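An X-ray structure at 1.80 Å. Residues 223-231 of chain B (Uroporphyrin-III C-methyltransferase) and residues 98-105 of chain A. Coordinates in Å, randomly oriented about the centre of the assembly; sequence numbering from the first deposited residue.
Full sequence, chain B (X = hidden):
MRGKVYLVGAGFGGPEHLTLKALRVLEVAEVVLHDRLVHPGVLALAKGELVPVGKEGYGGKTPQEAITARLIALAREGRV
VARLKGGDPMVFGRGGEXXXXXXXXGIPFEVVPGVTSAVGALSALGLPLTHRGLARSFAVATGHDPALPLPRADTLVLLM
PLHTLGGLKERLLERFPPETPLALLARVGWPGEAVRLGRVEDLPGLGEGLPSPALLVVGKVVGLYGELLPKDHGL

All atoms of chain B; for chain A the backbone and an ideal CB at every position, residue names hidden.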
ATOM      1  N   GLY B 223       5.067 -17.947   7.708  1.00 12.47           N
ATOM      2  CA  GLY B 223       4.792 -19.332   8.059  1.00 12.42           C
ATOM      3  C   GLY B 223       3.318 -19.675   7.900  1.00 14.88           C
ATOM      4  O   GLY B 223       2.944 -20.843   7.867  1.00 16.26           O
ATOM      5  N   LEU B 224       2.467 -18.656   7.812  1.00 14.39           N
ATOM      6  CA  LEU B 224       1.025 -18.867   7.669  1.00 15.31           C
ATOM      7  C   LEU B 224       0.566 -19.041   6.220  1.00 15.58           C
ATOM      8  O   LEU B 224      -0.542 -19.515   5.967  1.00 14.84           O
ATOM      9  CB  LEU B 224       0.279 -17.656   8.233  1.00 16.91           C
ATOM     10  CG  LEU B 224      -0.304 -17.559   9.644  1.00 22.69           C
ATOM     11  CD1 LEU B 224       0.428 -18.404  10.645  1.00 20.14           C
ATOM     12  CD2 LEU B 224      -0.323 -16.084  10.015  1.00 17.07           C
ATOM     13  N   TYR B 225       1.416 -18.656   5.280  1.00 15.09           N
ATOM     14  CA  TYR B 225       1.047 -18.673   3.866  1.00 15.96           C
ATOM     15  C   TYR B 225       0.617 -20.008   3.271  1.00 17.09           C
ATOM     16  O   TYR B 225      -0.290 -20.051   2.436  1.00 18.85           O
ATOM     17  CB  TYR B 225       2.181 -18.067   3.044  1.00 14.40           C
ATOM     18  CG  TYR B 225       2.402 -16.584   3.302  1.00 13.47           C
ATOM     19  CD1 TYR B 225       1.805 -15.938   4.394  1.00 13.03           C
ATOM     20  CD2 TYR B 225       3.233 -15.835   2.470  1.00 14.09           C
ATOM     21  CE1 TYR B 225       2.032 -14.581   4.641  1.00 12.73           C
ATOM     22  CE2 TYR B 225       3.469 -14.477   2.709  1.00 15.86           C
ATOM     23  CZ  TYR B 225       2.867 -13.857   3.792  1.00 13.87           C
ATOM     24  OH  TYR B 225       3.096 -12.514   4.012  1.00 14.65           O
ATOM     25  N   GLY B 226       1.271 -21.086   3.685  1.00 18.18           N
ATOM     26  CA  GLY B 226       0.908 -22.399   3.180  1.00 19.14           C
ATOM     27  C   GLY B 226      -0.529 -22.737   3.533  1.00 19.58           C
ATOM     28  O   GLY B 226      -1.275 -23.270   2.711  1.00 21.72           O
ATOM     29  N   GLU B 227      -0.934 -22.427   4.756  1.00 19.04           N
ATOM     30  CA  GLU B 227      -2.303 -22.714   5.159  1.00 20.07           C
ATOM     31  C   GLU B 227      -3.316 -21.748   4.532  1.00 20.53           C
ATOM     32  O   GLU B 227      -4.431 -22.150   4.194  1.00 20.52           O
ATOM     33  CB  GLU B 227      -2.427 -22.677   6.688  1.00 19.49           C
ATOM     34  CG  GLU B 227      -3.831 -23.017   7.202  1.00 20.17           C
ATOM     35  CD  GLU B 227      -3.883 -23.165   8.713  1.00 21.84           C
ATOM     36  OE1 GLU B 227      -2.881 -22.819   9.379  1.00 21.85           O
ATOM     37  OE2 GLU B 227      -4.928 -23.621   9.238  1.00 20.22           O
ATOM     38  N   LEU B 228      -2.925 -20.483   4.369  1.00 19.79           N
ATOM     39  CA  LEU B 228      -3.818 -19.465   3.810  1.00 19.88           C
ATOM     40  C   LEU B 228      -4.090 -19.604   2.315  1.00 22.60           C
ATOM     41  O   LEU B 228      -5.175 -19.270   1.843  1.00 23.56           O
ATOM     42  CB  LEU B 228      -3.268 -18.065   4.103  1.00 19.54           C
ATOM     43  CG  LEU B 228      -3.423 -17.583   5.549  1.00 19.26           C
ATOM     44  CD1 LEU B 228      -2.569 -16.358   5.771  1.00 19.59           C
ATOM     45  CD2 LEU B 228      -4.889 -17.273   5.842  1.00 21.19           C
ATOM     46  N   LEU B 229      -3.104 -20.089   1.571  1.00 23.93           N
ATOM     47  CA  LEU B 229      -3.264 -20.270   0.134  1.00 26.60           C
ATOM     48  C   LEU B 229      -4.097 -21.510  -0.193  1.00 29.22           C
ATOM     49  O   LEU B 229      -4.137 -22.471   0.576  1.00 27.90           O
ATOM     50  CB  LEU B 229      -1.891 -20.397  -0.538  1.00 24.80           C
ATOM     51  CG  LEU B 229      -1.066 -19.110  -0.625  1.00 23.83           C
ATOM     52  CD1 LEU B 229       0.348 -19.405  -1.112  1.00 24.78           C
ATOM     53  CD2 LEU B 229      -1.772 -18.142  -1.558  1.00 23.06           C
ATOM     54  N   PRO B 230      -4.791 -21.489  -1.339  1.00 33.29           N
ATOM     55  CA  PRO B 230      -5.608 -22.637  -1.743  1.00 36.50           C
ATOM     56  C   PRO B 230      -4.672 -23.818  -2.016  1.00 39.08           C
ATOM     57  O   PRO B 230      -3.499 -23.620  -2.345  1.00 39.27           O
ATOM     58  CB  PRO B 230      -6.293 -22.140  -3.014  1.00 35.29           C
ATOM     59  CG  PRO B 230      -6.414 -20.658  -2.774  1.00 36.24           C
ATOM     60  CD  PRO B 230      -5.056 -20.323  -2.202  1.00 33.59           C
ATOM     61  N   LYS B 231      -5.176 -25.038  -1.867  1.00 43.57           N
ATOM     62  CA  LYS B 231      -4.360 -26.227  -2.114  1.00 47.54           C
ATOM     63  C   LYS B 231      -3.803 -26.249  -3.541  1.00 49.19           C
ATOM     64  O   LYS B 231      -4.467 -26.838  -4.424  1.00 49.68           O
ATOM     65  CB  LYS B 231      -5.176 -27.496  -1.874  1.00 49.63           C
ATOM     66  CG  LYS B 231      -5.546 -27.744  -0.426  1.00 52.24           C
ATOM     67  CD  LYS B 231      -6.343 -29.032  -0.307  1.00 54.66           C
ATOM     68  CE  LYS B 231      -6.718 -29.336   1.136  1.00 56.34           C
ATOM     69  NZ  LYS B 231      -7.479 -30.612   1.230  1.00 56.85           N
TER
ATOM     70  N   UNK A  98      -8.670 -13.052  10.599  1.00 17.46           N
ATOM     71  CA  UNK A  98      -9.986 -13.316  10.034  1.00 18.59           C
ATOM     72  C   UNK A  98      -9.839 -14.304   8.886  1.00 19.53           C
ATOM     73  O   UNK A  98     -10.601 -15.266   8.791  1.00 17.79           O
ATOM     74  CB  UNK A  98     -10.654 -12.023   9.561  1.00 18.59           C
ATOM     75  N   UNK A  99      -8.851 -14.073   8.025  1.00 16.62           N
ATOM     76  CA  UNK A  99      -8.607 -14.976   6.898  1.00 16.65           C
ATOM     77  C   UNK A  99      -8.316 -16.389   7.399  1.00 16.73           C
ATOM     78  O   UNK A  99      -8.859 -17.356   6.879  1.00 16.59           O
ATOM     79  CB  UNK A  99      -7.445 -14.467   6.043  1.00 16.65           C
ATOM     80  N   UNK A 100      -7.437 -16.512   8.392  1.00 15.64           N
ATOM     81  CA  UNK A 100      -7.104 -17.828   8.941  1.00 17.55           C
ATOM     82  C   UNK A 100      -8.336 -18.529   9.498  1.00 17.17           C
ATOM     83  O   UNK A 100      -8.538 -19.725   9.281  1.00 17.66           O
ATOM     84  CB  UNK A 100      -6.043 -17.694  10.035  1.00 17.55           C
ATOM     85  N   UNK A 101      -9.154 -17.782  10.235  1.00 17.19           N
ATOM     86  CA  UNK A 101     -10.358 -18.356  10.820  1.00 17.21           C
ATOM     87  C   UNK A 101     -11.311 -18.867   9.748  1.00 19.99           C
ATOM     88  O   UNK A 101     -11.904 -19.938   9.896  1.00 20.71           O
ATOM     89  CB  UNK A 101     -11.064 -17.321  11.698  1.00 17.21           C
ATOM     90  N   UNK A 102     -11.447 -18.119   8.659  1.00 19.28           N
ATOM     91  CA  UNK A 102     -12.352 -18.535   7.593  1.00 19.92           C
ATOM     92  C   UNK A 102     -11.835 -19.807   6.939  1.00 20.18           C
ATOM     93  O   UNK A 102     -12.604 -20.739   6.684  1.00 19.93           O
ATOM     94  CB  UNK A 102     -12.513 -17.425   6.552  1.00 19.92           C
ATOM     95  N   UNK A 103     -10.532 -19.846   6.675  1.00 19.07           N
ATOM     96  CA  UNK A 103      -9.909 -21.018   6.072  1.00 21.16           C
ATOM     97  C   UNK A 103     -10.137 -22.233   6.966  1.00 20.97           C
ATOM     98  O   UNK A 103     -10.586 -23.280   6.509  1.00 21.20           O
ATOM     99  CB  UNK A 103      -8.414 -20.785   5.846  1.00 21.16           C
ATOM    100  N   UNK A 104      -9.826 -22.085   8.250  1.00 19.95           N
ATOM    101  CA  UNK A 104      -9.986 -23.184   9.194  1.00 20.67           C
ATOM    102  C   UNK A 104     -11.437 -23.606   9.391  1.00 21.79           C
ATOM    103  O   UNK A 104     -11.702 -24.741   9.780  1.00 21.34           O
ATOM    104  CB  UNK A 104      -9.384 -22.791  10.545  1.00 20.67           C
ATOM    105  N   UNK A 105     -12.376 -22.706   9.118  1.00 21.10           N
ATOM    106  CA  UNK A 105     -13.791 -23.045   9.267  1.00 22.12           C
ATOM    107  C   UNK A 105     -14.357 -23.625   7.973  1.00 23.80           C
ATOM    108  O   UNK A 105     -15.511 -24.060   7.932  1.00 25.88           O
ATOM    109  CB  UNK A 105     -14.593 -21.811   9.684  1.00 22.12           C
TER

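Chain A is helical through most of this stretch, with phi near -60° and psi near -45° at most positions. Chain B offers a short helical segment that ends at L228(B); L224(B), L228(B), the carboxylate of E227(B) and the carbonyls of E227(B) and L228(B) lie near chain A.

Position 98 has nothing of chain B within 5.5 Å of its ideal CB. Chain B sets no preference, and most helix-compatible residues would suit. It is E98(A), whose carboxylate is hydrogen-bonded elsewhere in the structure.

Position 99 points toward chain B. Its ideal CB already lies 3.8 Å from CD2 of L228(B), so a small apolar residue fits best. It is A99(A), and its CB packs on that methyl.

Position 100 points sideways, with its ideal CB 4.4 Å from CD2 of L228(B). L224(B) and L228(B) present an apolar surface that a longer side chain can reach. Leucine, isoleucine or methionine would suit. It is L100(A), with chi1 at -93°, between wells, and chi2 t. Its CD1 lies 3.7 Å from CG of L224(B), and its CD2 lies 3.8 Å from CD2 of L228(B). The side chain thus touches both leucines.

Position 101 points away from chain B, and many residues would do. It is A101(A).

Position 102 is out of reach of chain B, which again leaves the choice open. It is L102(A).

Position 103 points toward chain B. Its ideal CB is 4.5 Å from O of E227(B) and 5.0 Å from CD2 of L228(B). The chain B helix ends here, and the carbonyl of L228(B) is a free acceptor as far as the two stretches show. A long donor such as arginine or lysine would suit, and glutamine is possible. It is R103(A). NH1 gives a weak hydrogen bond to O of L228(B), 2.7 Å with an angle of 124°. Its CD comes 3.0 Å from O of E227(B), and NH1 lies 4.0 Å from CG of P230(B). The side chain therefore follows the chain past the helix end.

Position 104 points sideways, but its ideal CB is 4.7 Å from OE2 of E227(B). The extended carboxylate calls for a positive charge, so arginine or lysine would suit. It is R104(A), m at chi1 and t at chi2 and chi3. NE bonds OE2 of E227(B) at 2.8 Å, and NH2 bonds OE1 of E227(B) at 3.0 Å. Both bonds are nearly straight and form a two-pronged salt bridge, with OE2 near the guanidinium plane.

Position 105 is out of reach, so chain B does not restrict it. It is A105(A).

Chain A, residues 98-105: EALALRRA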
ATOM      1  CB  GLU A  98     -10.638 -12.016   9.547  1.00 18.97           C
ATOM      2  CG  GLU A  98     -10.990 -11.064  10.691  1.00 18.61           C
ATOM      3  CD  GLU A  98     -11.498  -9.708  10.217  1.00 20.99           C
ATOM      4  OE1 GLU A  98     -10.984  -9.192   9.193  1.00 20.85           O
ATOM      5  OE2 GLU A  98     -12.400  -9.146  10.882  1.00 19.43           O
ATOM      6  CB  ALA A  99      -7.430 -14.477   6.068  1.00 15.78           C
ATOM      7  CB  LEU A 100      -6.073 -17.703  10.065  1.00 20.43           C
ATOM      8  CG  LEU A 100      -4.600 -17.847   9.719  1.00 22.87           C
ATOM      9  CD1 LEU A 100      -3.782 -17.668  11.000  1.00 23.81           C
ATOM     10  CD2 LEU A 100      -4.342 -19.232   9.099  1.00 22.79           C
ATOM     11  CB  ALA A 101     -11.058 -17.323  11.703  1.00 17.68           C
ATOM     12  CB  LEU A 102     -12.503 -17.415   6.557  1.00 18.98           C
ATOM     13  CG  LEU A 102     -13.179 -16.144   7.089  1.00 19.39           C
ATOM     14  CD1 LEU A 102     -13.043 -15.025   6.073  1.00 19.53           C
ATOM     15  CD2 LEU A 102     -14.643 -16.420   7.397  1.00 21.06           C
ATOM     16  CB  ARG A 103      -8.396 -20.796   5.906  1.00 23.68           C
ATOM     17  CG  ARG A 103      -7.650 -21.957   5.264  1.00 28.13           C
ATOM     18  CD  ARG A 103      -7.328 -21.688   3.786  1.00 32.83           C
ATOM     19  NE  ARG A 103      -8.525 -21.512   2.974  1.00 39.09           N
ATOM     20  CZ  ARG A 103      -8.531 -21.049   1.726  1.00 41.35           C
ATOM     21  NH1 ARG A 103      -7.398 -20.704   1.129  1.00 40.63           N
ATOM     22  NH2 ARG A 103      -9.678 -20.930   1.070  1.00 42.41           N
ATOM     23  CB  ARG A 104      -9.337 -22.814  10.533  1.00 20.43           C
ATOM     24  CG  ARG A 104      -7.817 -22.770  10.435  1.00 17.58           C
ATOM     25  CD  ARG A 104      -7.131 -22.078  11.617  1.00 18.38           C
ATOM     26  NE  ARG A 104      -5.677 -22.103  11.440  1.00 19.55           N
ATOM     27  CZ  ARG A 104      -4.801 -21.495  12.242  1.00 22.03           C
ATOM     28  NH1 ARG A 104      -5.223 -20.805  13.291  1.00 21.23           N
ATOM     29  NH2 ARG A 104      -3.499 -21.585  11.996  1.00 20.73           N
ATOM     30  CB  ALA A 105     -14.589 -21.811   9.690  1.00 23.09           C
TER
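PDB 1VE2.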